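Side-chain contacts in OBG-type G domain-containing protein (Pyrococcus horikoshii, PDB 2E87), which binds GDP and is probably a GTP-binding protein of the Obg type, its precise cellular role being unknown: residues 41-46 with 118-123; 59-64 with 100-105; 92-97 with 148-153; 110-115 with 130-135. One frame throughout, in Å; residues are numbered along the deposited sequence.

Contact 1: 41-46 with 118-123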
# COMPACT_ATOMS: atom_id res chain seq x y z
N LYS A 41 0.51 44.72 -28.26
CA LYS A 41 0.95 43.41 -28.75
C LYS A 41 1.92 42.73 -27.80
O LYS A 41 1.81 41.53 -27.55
CB LYS A 41 1.58 43.54 -30.14
CG LYS A 41 0.55 43.82 -31.24
CD LYS A 41 1.16 43.69 -32.63
CE LYS A 41 0.08 43.85 -33.70
NZ LYS A 41 0.63 43.96 -35.08
N ALA A 42 2.87 43.49 -27.28
CA ALA A 42 3.83 42.95 -26.33
C ALA A 42 3.04 42.55 -25.07
O ALA A 42 3.24 41.47 -24.50
CB ALA A 42 4.88 43.99 -26.00
N ARG A 43 2.13 43.43 -24.65
CA ARG A 43 1.31 43.22 -23.48
C ARG A 43 0.44 41.96 -23.57
O ARG A 43 0.28 41.25 -22.58
CB ARG A 43 0.44 44.46 -23.23
CG ARG A 43 -0.51 44.37 -22.03
CD ARG A 43 -1.09 45.74 -21.65
NE ARG A 43 -1.95 46.31 -22.69
CZ ARG A 43 -1.96 47.60 -23.03
NH1 ARG A 43 -1.16 48.46 -22.42
NH2 ARG A 43 -2.77 48.02 -23.99
N LEU A 44 -0.11 41.68 -24.74
CA LEU A 44 -0.94 40.48 -24.91
C LEU A 44 -0.06 39.24 -24.99
O LEU A 44 -0.53 38.13 -24.76
CB LEU A 44 -1.78 40.56 -26.18
CG LEU A 44 -2.76 41.72 -26.34
CD1 LEU A 44 -3.49 41.59 -27.67
CD2 LEU A 44 -3.75 41.72 -25.19
N ARG A 45 1.20 39.42 -25.35
CA ARG A 45 2.10 38.29 -25.45
C ARG A 45 2.55 37.91 -24.05
O ARG A 45 2.57 36.74 -23.70
CB ARG A 45 3.34 38.64 -26.30
CG ARG A 45 3.18 38.33 -27.77
CD ARG A 45 4.52 38.10 -28.46
NE ARG A 45 4.34 37.89 -29.90
CZ ARG A 45 4.23 38.87 -30.79
NH1 ARG A 45 4.30 40.14 -30.39
NH2 ARG A 45 4.04 38.59 -32.07
N GLU A 46 2.91 38.93 -23.28
CA GLU A 46 3.37 38.74 -21.91
C GLU A 46 2.26 38.10 -21.09
O GLU A 46 2.52 37.25 -20.25
CB GLU A 46 3.81 40.08 -21.34
CG GLU A 46 4.96 40.69 -22.12
CD GLU A 46 6.27 39.92 -21.94
OE1 GLU A 46 6.23 38.70 -21.76
OE2 GLU A 46 7.34 40.55 -22.01
N TYR A 118 -3.28 45.90 -17.07
CA TYR A 118 -3.57 47.27 -16.68
C TYR A 118 -2.42 48.28 -16.82
O TYR A 118 -2.53 49.43 -16.40
CB TYR A 118 -4.10 47.23 -15.24
CG TYR A 118 -4.87 48.44 -14.84
CD1 TYR A 118 -6.12 48.71 -15.40
CD2 TYR A 118 -4.32 49.37 -13.95
CE1 TYR A 118 -6.81 49.89 -15.09
CE2 TYR A 118 -4.99 50.55 -13.63
CZ TYR A 118 -6.23 50.81 -14.21
OH TYR A 118 -6.87 52.00 -13.92
N SER A 119 -1.31 47.86 -17.42
CA SER A 119 -0.15 48.74 -17.57
C SER A 119 0.01 49.33 -18.98
O SER A 119 -0.61 48.84 -19.93
CB SER A 119 1.13 47.98 -17.21
OG SER A 119 2.25 48.83 -17.25
N ASN A 120 0.83 50.37 -19.10
CA ASN A 120 1.10 51.01 -20.39
C ASN A 120 2.57 51.35 -20.53
O ASN A 120 2.98 51.98 -21.50
CB ASN A 120 0.29 52.30 -20.55
CG ASN A 120 -1.20 52.05 -20.67
OD1 ASN A 120 -1.65 51.31 -21.54
ND2 ASN A 120 -1.96 52.68 -19.78
N ASP A 121 3.37 50.93 -19.55
CA ASP A 121 4.80 51.18 -19.55
C ASP A 121 5.53 49.91 -19.97
O ASP A 121 5.73 49.00 -19.16
CB ASP A 121 5.25 51.60 -18.14
CG ASP A 121 6.71 52.00 -18.08
OD1 ASP A 121 7.49 51.55 -18.94
OD2 ASP A 121 7.10 52.74 -17.15
N PRO A 122 5.93 49.82 -21.25
CA PRO A 122 6.64 48.65 -21.78
C PRO A 122 7.67 48.12 -20.80
O PRO A 122 7.80 46.92 -20.62
CB PRO A 122 7.27 49.19 -23.06
CG PRO A 122 6.23 50.13 -23.54
CD PRO A 122 5.83 50.87 -22.28
N ASN A 123 8.41 49.03 -20.18
CA ASN A 123 9.43 48.65 -19.19
C ASN A 123 8.80 47.79 -18.10
O ASN A 123 9.31 46.73 -17.75
CB ASN A 123 10.01 49.90 -18.53
CG ASN A 123 11.23 50.43 -19.24
OD1 ASN A 123 12.28 49.78 -19.26
ND2 ASN A 123 11.11 51.61 -19.81
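Arg43 reaches from helix 38-67 to Ser119 and Asn120 in the turn that precedes helix 122-142, and its course can be traced atom by atom. CB leaves the backbone in the direction of the turn, and CG stands anti to the backbone N, which carries the chain outward from the helix. CD of Arg43 passes the carbonyl oxygen of Ser119 at 3.6 Å. A bend at chi3 (65°) then swings the guanidinium round: Arg43 NE and CZ pass Ser119 O at 4.0 and 3.6 Å before NH1 becomes the working atom. Arg43 NH1 lies 2.6 Å from Ser119 O, which sits at the edge of the guanidinium, yet the bond is weak because the N-H points well aside, at 122°. Ile125 of helix 122-142 touches the same arginine. The turn joins two antiparallel helices of the N-terminal bundle, and within it Ser119 OG accepts from Asp121 N at 3.3 Å, an ST turn, while also bonding to Glu124. Asp121 caps helix 122-142 through a weak bond from Asn123 N to Asp121 OD1. Asn120 brings OD1 to within 3.0 Å of Arg43 NH1, again a weak bond, approached obliquely, with amide and guanidinium planes 77° apart.

Contact 2: 59-64 with 100-105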
# COMPACT_ATOMS: atom_id res chain seq x y z
N ASP A 59 -1.09 22.11 -14.39
CA ASP A 59 -1.60 20.88 -14.96
C ASP A 59 -0.74 19.68 -14.58
O ASP A 59 -1.27 18.65 -14.19
CB ASP A 59 -1.69 20.99 -16.48
CG ASP A 59 -2.81 21.92 -16.93
OD1 ASP A 59 -3.64 22.33 -16.07
OD2 ASP A 59 -2.86 22.24 -18.13
N ASN A 60 0.58 19.82 -14.68
CA ASN A 60 1.45 18.69 -14.33
C ASN A 60 1.34 18.38 -12.83
O ASN A 60 1.14 17.22 -12.44
CB ASN A 60 2.91 18.97 -14.73
CG ASN A 60 3.14 18.82 -16.25
OD1 ASN A 60 3.45 17.74 -16.75
ND2 ASN A 60 2.97 19.92 -16.98
N LEU A 61 1.42 19.40 -11.98
CA LEU A 61 1.32 19.15 -10.55
C LEU A 61 -0.03 18.53 -10.17
O LEU A 61 -0.07 17.55 -9.43
CB LEU A 61 1.54 20.43 -9.75
CG LEU A 61 2.94 21.02 -9.84
CD1 LEU A 61 2.91 22.36 -9.15
CD2 LEU A 61 4.00 20.09 -9.20
N ARG A 62 -1.12 19.09 -10.69
CA ARG A 62 -2.45 18.60 -10.38
C ARG A 62 -2.64 17.14 -10.77
O ARG A 62 -3.44 16.43 -10.15
CB ARG A 62 -3.50 19.46 -11.08
CG ARG A 62 -4.91 19.18 -10.64
CD ARG A 62 -5.88 20.12 -11.32
NE ARG A 62 -5.97 21.42 -10.64
CZ ARG A 62 -5.63 22.58 -11.18
NH1 ARG A 62 -5.16 22.62 -12.43
NH2 ARG A 62 -5.77 23.71 -10.49
N LYS A 63 -1.92 16.70 -11.79
CA LYS A 63 -1.99 15.31 -12.26
C LYS A 63 -1.49 14.38 -11.16
O LYS A 63 -1.97 13.26 -11.03
CB LYS A 63 -1.13 15.12 -13.52
CG LYS A 63 -0.85 13.66 -13.87
CD LYS A 63 0.09 13.48 -15.07
CE LYS A 63 -0.61 13.67 -16.42
NZ LYS A 63 0.26 13.32 -17.60
N VAL A 64 -0.52 14.84 -10.38
CA VAL A 64 0.04 14.06 -9.27
C VAL A 64 -0.99 13.86 -8.16
O VAL A 64 -1.13 12.77 -7.60
CB VAL A 64 1.27 14.76 -8.65
CG1 VAL A 64 1.83 13.92 -7.54
CG2 VAL A 64 2.33 15.03 -9.71
N TRP A 100 -0.27 23.31 -2.23
CA TRP A 100 0.09 24.66 -1.86
C TRP A 100 0.67 25.39 -3.09
O TRP A 100 0.28 26.51 -3.39
CB TRP A 100 1.11 24.65 -0.72
CG TRP A 100 1.72 25.99 -0.45
CD1 TRP A 100 1.17 27.02 0.25
CD2 TRP A 100 2.97 26.48 -0.97
NE1 TRP A 100 2.00 28.13 0.20
CE2 TRP A 100 3.10 27.82 -0.55
CE3 TRP A 100 3.98 25.92 -1.76
CZ2 TRP A 100 4.20 28.61 -0.89
CZ3 TRP A 100 5.08 26.71 -2.10
CH2 TRP A 100 5.18 28.04 -1.67
N ALA A 101 1.59 24.74 -3.80
CA ALA A 101 2.23 25.34 -4.96
C ALA A 101 1.21 25.68 -6.06
O ALA A 101 1.27 26.75 -6.67
CB ALA A 101 3.31 24.40 -5.51
N ILE A 102 0.27 24.77 -6.28
CA ILE A 102 -0.77 24.97 -7.29
C ILE A 102 -1.58 26.20 -6.94
O ILE A 102 -1.90 27.02 -7.80
CB ILE A 102 -1.72 23.77 -7.36
CG1 ILE A 102 -0.98 22.56 -7.92
CG2 ILE A 102 -2.92 24.10 -8.21
CD1 ILE A 102 -1.80 21.31 -7.99
N ARG A 103 -1.88 26.34 -5.66
CA ARG A 103 -2.68 27.46 -5.18
C ARG A 103 -1.98 28.81 -5.31
O ARG A 103 -2.56 29.76 -5.81
CB ARG A 103 -3.10 27.20 -3.72
CG ARG A 103 -4.55 27.52 -3.38
CD ARG A 103 -5.22 26.39 -2.57
NE ARG A 103 -4.37 25.86 -1.50
CZ ARG A 103 -3.79 26.59 -0.54
NH1 ARG A 103 -3.97 27.91 -0.51
NH2 ARG A 103 -3.02 26.01 0.37
N ILE A 104 -0.73 28.90 -4.87
CA ILE A 104 0.00 30.16 -4.96
C ILE A 104 0.25 30.59 -6.41
O ILE A 104 0.25 31.78 -6.73
CB ILE A 104 1.36 30.06 -4.28
CG1 ILE A 104 1.25 29.20 -3.03
CG2 ILE A 104 1.85 31.45 -3.93
CD1 ILE A 104 0.14 29.63 -2.09
N ILE A 105 0.46 29.61 -7.29
CA ILE A 105 0.72 29.91 -8.69
C ILE A 105 -0.52 30.46 -9.39
O ILE A 105 -0.42 31.35 -10.24
CB ILE A 105 1.25 28.66 -9.42
CG1 ILE A 105 2.71 28.44 -9.00
CG2 ILE A 105 1.12 28.82 -10.92
CD1 ILE A 105 3.26 27.13 -9.44
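Leu61 and Ile102 meet through matching first torsions: in each the longer branch, CG of Leu61 (chi1 -66°) and CG1 of Ile102 (chi1 -68°), points away from the carbonyl carbon, on the side of the backbone N. They belong to two nearly antiparallel helices of the N-terminal helical bundle, whose local axes pass 9.8 Å apart at a crossing angle of -149°. The two side chains lie alongside one another, pointing opposite ways. Leu61 CB rests on Ile102 CG1 at 3.8 Å, and the CD1 branch of Leu61 continues past that atom to Ala101 CB. Leu140 and Val139 of helix 122-142 add to this buried apolar layer, touching Leu61 and Ala101 respectively. Arg62 borders the layer with a different chemistry. Its chain starts anti to the backbone N and crosses Ile102 at about a right angle, and a bend at chi3 brings NH2 to the CG2 methyl of Ile102, which it meets obliquely. A long ion pair links Arg62 NH1 to Asp59 OD1. The outer methyl of Ile102 reaches the opposing backbone itself, with Ile102 CD1 3.6 Å from Arg62 N.

Contact 3: 92-97 with 148-153. With SO4 (sulfate ion), chain B.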
# COMPACT_ATOMS: atom_id res chain seq x y z
N HIS A 92 1.80 12.70 3.23
CA HIS A 92 0.72 13.68 3.28
C HIS A 92 1.23 15.09 3.11
O HIS A 92 0.62 15.90 2.41
CB HIS A 92 -0.07 13.57 4.59
CG HIS A 92 -1.22 12.62 4.53
ND1 HIS A 92 -1.70 11.96 5.65
CD2 HIS A 92 -1.99 12.21 3.49
CE1 HIS A 92 -2.72 11.20 5.30
NE2 HIS A 92 -2.92 11.33 4.00
N LYS A 93 2.36 15.39 3.76
CA LYS A 93 2.94 16.71 3.71
C LYS A 93 3.55 17.06 2.38
O LYS A 93 3.48 18.21 1.95
CB LYS A 93 3.97 16.87 4.82
CG LYS A 93 3.32 17.04 6.17
CD LYS A 93 4.32 17.06 7.31
CE LYS A 93 3.57 17.18 8.62
NZ LYS A 93 4.46 17.05 9.80
N ALA A 94 4.15 16.08 1.73
CA ALA A 94 4.75 16.31 0.43
C ALA A 94 3.60 16.66 -0.51
O ALA A 94 3.66 17.66 -1.24
CB ALA A 94 5.49 15.07 -0.04
N MSE A 95 2.55 15.86 -0.47
CA MSE A 95 1.39 16.11 -1.32
C MSE A 95 0.81 17.48 -1.04
O MSE A 95 0.46 18.20 -1.97
CB MSE A 95 0.32 15.04 -1.10
CG MSE A 95 0.70 13.66 -1.60
SE MSE A 95 0.98 13.57 -3.53
CE MSE A 95 -0.88 13.51 -4.08
N ALA A 96 0.73 17.84 0.23
CA ALA A 96 0.19 19.15 0.60
C ALA A 96 1.09 20.27 0.07
O ALA A 96 0.62 21.37 -0.19
CB ALA A 96 0.04 19.26 2.12
N GLY A 97 2.37 19.99 -0.09
CA GLY A 97 3.26 21.00 -0.63
C GLY A 97 2.89 21.23 -2.09
O GLY A 97 2.98 22.35 -2.60
N ARG A 148 11.05 15.46 -5.35
CA ARG A 148 12.05 14.43 -5.47
C ARG A 148 11.70 13.26 -4.56
O ARG A 148 11.80 12.11 -4.96
CB ARG A 148 13.42 15.03 -5.16
CG ARG A 148 13.93 15.85 -6.33
CD ARG A 148 15.10 16.75 -5.97
NE ARG A 148 15.57 17.44 -7.16
CZ ARG A 148 16.24 16.85 -8.14
NH1 ARG A 148 16.54 15.56 -8.06
NH2 ARG A 148 16.57 17.53 -9.22
N TYR A 149 11.27 13.56 -3.34
CA TYR A 149 10.87 12.51 -2.42
C TYR A 149 9.66 11.74 -2.98
O TYR A 149 9.63 10.51 -2.91
CB TYR A 149 10.50 13.10 -1.06
CG TYR A 149 9.56 12.23 -0.25
CD1 TYR A 149 10.02 11.11 0.45
CD2 TYR A 149 8.18 12.51 -0.22
CE1 TYR A 149 9.13 10.29 1.18
CE2 TYR A 149 7.28 11.70 0.50
CZ TYR A 149 7.76 10.59 1.19
OH TYR A 149 6.87 9.79 1.86
N LEU A 150 8.67 12.44 -3.52
CA LEU A 150 7.49 11.75 -4.05
C LEU A 150 7.86 10.80 -5.18
O LEU A 150 7.22 9.76 -5.37
CB LEU A 150 6.45 12.76 -4.56
CG LEU A 150 5.67 13.44 -3.45
CD1 LEU A 150 4.86 14.58 -4.00
CD2 LEU A 150 4.77 12.42 -2.75
N ASN A 151 8.91 11.12 -5.92
CA ASN A 151 9.29 10.26 -7.01
C ASN A 151 9.96 8.99 -6.51
O ASN A 151 9.82 7.93 -7.14
CB ASN A 151 10.20 11.02 -7.96
CG ASN A 151 9.99 10.61 -9.39
OD1 ASN A 151 8.89 10.24 -9.78
ND2 ASN A 151 11.04 10.69 -10.18
N LYS A 152 10.66 9.09 -5.38
CA LYS A 152 11.33 7.95 -4.75
C LYS A 152 10.30 7.10 -3.99
O LYS A 152 10.39 5.88 -3.95
CB LYS A 152 12.42 8.42 -3.77
CG LYS A 152 13.64 9.10 -4.41
CD LYS A 152 14.46 9.80 -3.34
CE LYS A 152 15.50 10.75 -3.92
NZ LYS A 152 16.07 11.67 -2.88
N ALA A 153 9.34 7.75 -3.35
CA ALA A 153 8.33 7.00 -2.62
C ALA A 153 7.53 6.20 -3.66
O ALA A 153 7.07 5.09 -3.38
CB ALA A 153 7.40 7.95 -1.88
S SO4 B . -6.15 11.39 1.91
O1 SO4 B . -7.17 10.67 1.03
O2 SO4 B . -4.71 11.23 1.38
O3 SO4 B . -6.54 12.87 1.85
O4 SO4 B . -6.18 10.77 3.29
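Ala94 offers its lone methyl to two side chains of helix 144-156, and their conformations decide how it is received. In Tyr149, chi1 (156°) carries the ring alongside Ala94, and chi2 (79°) turns it so that its CD2-CE2 edge meets the methyl: Ala94 CB lies near the ring plane, 3.7 Å from Tyr149 CD2. One face of the same ring carries the methyl of Ala153, one helical turn on, and the hydroxyl is bonded to the carbonyl oxygen of Val86. Leu150 holds CG beside its backbone N, and this spreads both methyls towards the opposing helix. Leu150 CG is 3.8 Å from Ala94 CB, with CD1 and CD2 close to that methyl as well. Met95, a selenomethionine, is bent at chi2 and chi3, its chain crossing Leu150 at about a right angle. Met95 SE touches Leu150 CD2 at 4.0 Å. The CD1 methyl of Leu150 lies equally near the selenium. With an alanine in place of Leu150, the selenium would probably lose its partner on this helix and a gap would open beside the methyl of Ala94. On another side of helix 88-117, His92 NE2 donates to sulfate O2 at 3.2 Å, an oxygen near the imidazole plane, and more weakly to O4; Ser72 also binds this ion, which probably came from the crystallisation liquor. Through an alanine methyl, a leucine, a tyrosine edge and a selenomethionine, the segments cross obliquely, at -131°, where the short helix 144-156 packs on the long helix 88-117 of the NOG1-type N-terminal helical domain.

Contact 4: 110-115 with 130-135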
# COMPACT_ATOMS: atom_id res chain seq x y z
N GLU A 110 -3.25 35.29 -11.58
CA GLU A 110 -4.31 36.27 -11.57
C GLU A 110 -3.74 37.63 -11.19
O GLU A 110 -4.08 38.65 -11.78
CB GLU A 110 -5.40 35.83 -10.60
CG GLU A 110 -6.45 36.88 -10.34
CD GLU A 110 -7.70 36.30 -9.70
OE1 GLU A 110 -8.47 35.61 -10.40
OE2 GLU A 110 -7.89 36.52 -8.48
N ARG A 111 -2.85 37.65 -10.20
CA ARG A 111 -2.24 38.90 -9.77
C ARG A 111 -1.42 39.58 -10.88
O ARG A 111 -1.60 40.77 -11.13
CB ARG A 111 -1.35 38.65 -8.54
CG ARG A 111 -0.20 39.67 -8.37
CD ARG A 111 -0.41 40.64 -7.21
NE ARG A 111 -0.62 39.94 -5.95
CZ ARG A 111 0.29 39.20 -5.34
NH1 ARG A 111 1.50 39.05 -5.88
NH2 ARG A 111 0.00 38.59 -4.20
N TYR A 112 -0.55 38.83 -11.55
CA TYR A 112 0.29 39.41 -12.59
C TYR A 112 -0.42 39.72 -13.91
O TYR A 112 -0.08 40.69 -14.57
CB TYR A 112 1.51 38.52 -12.83
CG TYR A 112 2.57 38.77 -11.79
CD1 TYR A 112 3.50 39.78 -11.96
CD2 TYR A 112 2.57 38.07 -10.58
CE1 TYR A 112 4.39 40.11 -10.97
CE2 TYR A 112 3.46 38.40 -9.57
CZ TYR A 112 4.37 39.42 -9.77
OH TYR A 112 5.23 39.78 -8.77
N VAL A 113 -1.40 38.91 -14.29
CA VAL A 113 -2.14 39.20 -15.51
C VAL A 113 -2.81 40.57 -15.34
O VAL A 113 -2.77 41.39 -16.25
CB VAL A 113 -3.23 38.13 -15.80
CG1 VAL A 113 -4.23 38.67 -16.83
CG2 VAL A 113 -2.59 36.87 -16.36
N GLU A 114 -3.41 40.82 -14.18
CA GLU A 114 -4.07 42.10 -13.92
C GLU A 114 -3.10 43.26 -14.03
O GLU A 114 -3.37 44.23 -14.73
CB GLU A 114 -4.73 42.12 -12.53
CG GLU A 114 -5.59 43.36 -12.27
CD GLU A 114 -4.93 44.40 -11.36
OE1 GLU A 114 -3.69 44.54 -11.38
OE2 GLU A 114 -5.67 45.09 -10.62
N ARG A 115 -1.97 43.18 -13.32
CA ARG A 115 -0.98 44.25 -13.37
C ARG A 115 -0.53 44.56 -14.79
O ARG A 115 -0.42 45.72 -15.16
CB ARG A 115 0.28 43.91 -12.56
CG ARG A 115 0.39 44.66 -11.25
CD ARG A 115 -0.52 44.00 -10.25
NE ARG A 115 -0.69 44.76 -9.02
CZ ARG A 115 -1.28 44.26 -7.94
NH1 ARG A 115 -1.71 43.02 -7.98
NH2 ARG A 115 -1.42 44.98 -6.83
N ARG A 130 8.80 39.08 -16.08
CA ARG A 130 10.05 38.61 -15.53
C ARG A 130 9.89 38.27 -14.05
O ARG A 130 10.42 37.26 -13.58
CB ARG A 130 11.12 39.67 -15.74
CG ARG A 130 12.54 39.13 -15.71
CD ARG A 130 13.54 40.26 -15.92
NE ARG A 130 13.36 40.91 -17.22
CZ ARG A 130 13.31 42.23 -17.40
NH1 ARG A 130 13.43 43.06 -16.36
NH2 ARG A 130 13.12 42.73 -18.61
N GLN A 131 9.15 39.10 -13.32
CA GLN A 131 8.94 38.84 -11.90
C GLN A 131 8.14 37.57 -11.68
O GLN A 131 8.46 36.78 -10.79
CB GLN A 131 8.20 40.00 -11.22
CG GLN A 131 9.01 41.26 -11.05
CD GLN A 131 8.29 42.27 -10.19
OE1 GLN A 131 8.00 42.00 -9.02
NE2 GLN A 131 7.98 43.44 -10.76
N PHE A 132 7.08 37.40 -12.47
CA PHE A 132 6.23 36.22 -12.35
C PHE A 132 7.07 34.96 -12.57
O PHE A 132 7.05 34.04 -11.75
CB PHE A 132 5.08 36.30 -13.36
CG PHE A 132 4.20 35.10 -13.37
CD1 PHE A 132 3.26 34.89 -12.37
CD2 PHE A 132 4.34 34.14 -14.38
CE1 PHE A 132 2.45 33.74 -12.37
CE2 PHE A 132 3.55 33.00 -14.39
CZ PHE A 132 2.60 32.79 -13.38
N TYR A 133 7.83 34.92 -13.67
CA TYR A 133 8.69 33.79 -13.95
C TYR A 133 9.56 33.54 -12.72
O TYR A 133 9.64 32.42 -12.21
CB TYR A 133 9.59 34.10 -15.15
CG TYR A 133 9.02 33.73 -16.50
CD1 TYR A 133 7.70 34.03 -16.82
CD2 TYR A 133 9.80 33.09 -17.47
CE1 TYR A 133 7.17 33.71 -18.06
CE2 TYR A 133 9.28 32.77 -18.73
CZ TYR A 133 7.96 33.08 -19.01
OH TYR A 133 7.41 32.74 -20.21
N GLY A 134 10.19 34.60 -12.22
CA GLY A 134 11.04 34.49 -11.05
C GLY A 134 10.32 33.84 -9.88
O GLY A 134 10.86 32.93 -9.24
N ARG A 135 9.10 34.28 -9.61
CA ARG A 135 8.33 33.73 -8.50
C ARG A 135 7.85 32.30 -8.74
O ARG A 135 7.76 31.53 -7.79
CB ARG A 135 7.13 34.62 -8.17
CG ARG A 135 7.53 35.97 -7.57
CD ARG A 135 6.31 36.68 -7.03
NE ARG A 135 6.54 38.11 -6.82
CZ ARG A 135 7.47 38.62 -6.02
NH1 ARG A 135 8.26 37.80 -5.33
NH2 ARG A 135 7.59 39.93 -5.88
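Tyr112 and Phe132 mark the closest backbone approach, their CA atoms 6.7 Å apart, between helical segments that run almost exactly antiparallel, at 172°, with axes 10.4 Å apart. Tyr112 carries most of the contact, because its ring reaches across to three residues of the facing helix. Over one ring face sits Phe132 CB, 4.1 Å from the centroid of the Tyr112 ring and close to its normal, a CH-pi contact. The backbone sets that CB in place; with CG anti to the backbone N (chi1 176°), the Phe132 ring extends on beyond it. The two rings meet obliquely, their planes at 56°, with Phe132 CD1 against Tyr112 CD2 at 3.7 Å. The Phe132 side chain also touches Leu108 and Val50. At the far end, Arg135 stretches from CG to NE, and Arg135 NE donates to Tyr112 OH at 2.9 Å, nearly straight and close to the guanidinium plane. Gln131 CB flanks the ring, 3.8 Å from Tyr112 CE1. A phenylalanine in place of Tyr112 is likely to leave Arg135 NE without this acceptor and its guanidinium freer to turn. An oblique aromatic pair with a CH-pi contact, and a hydrogen bond at its margin, joins the arms of this helical hairpin, 88-117 and 122-142.

In the fold
From the N terminus, helix 38-67 supplies the first partner of contact 1 and then of contact 2. Contact 2 closes a loop when the chain returns along helix 88-117, and it lies within the longer loop that contact 1 completes at 118-123. Contact 3 begins earlier on helix 88-117 and closes last, at helix 144-156, so it encloses contact 4, the tight hairpin with helix 122-142, and crosses contacts 1 and 2. Contacts 1 and 4 cross, whereas 2 and 4 follow in series. Helix 88-117 serves contacts 2, 3 and 4; contact 2 touches both others through packing, Val64 against Met95 and Ile105 against Phe132. All four tie together the N-terminal bundle, away from the GDP site.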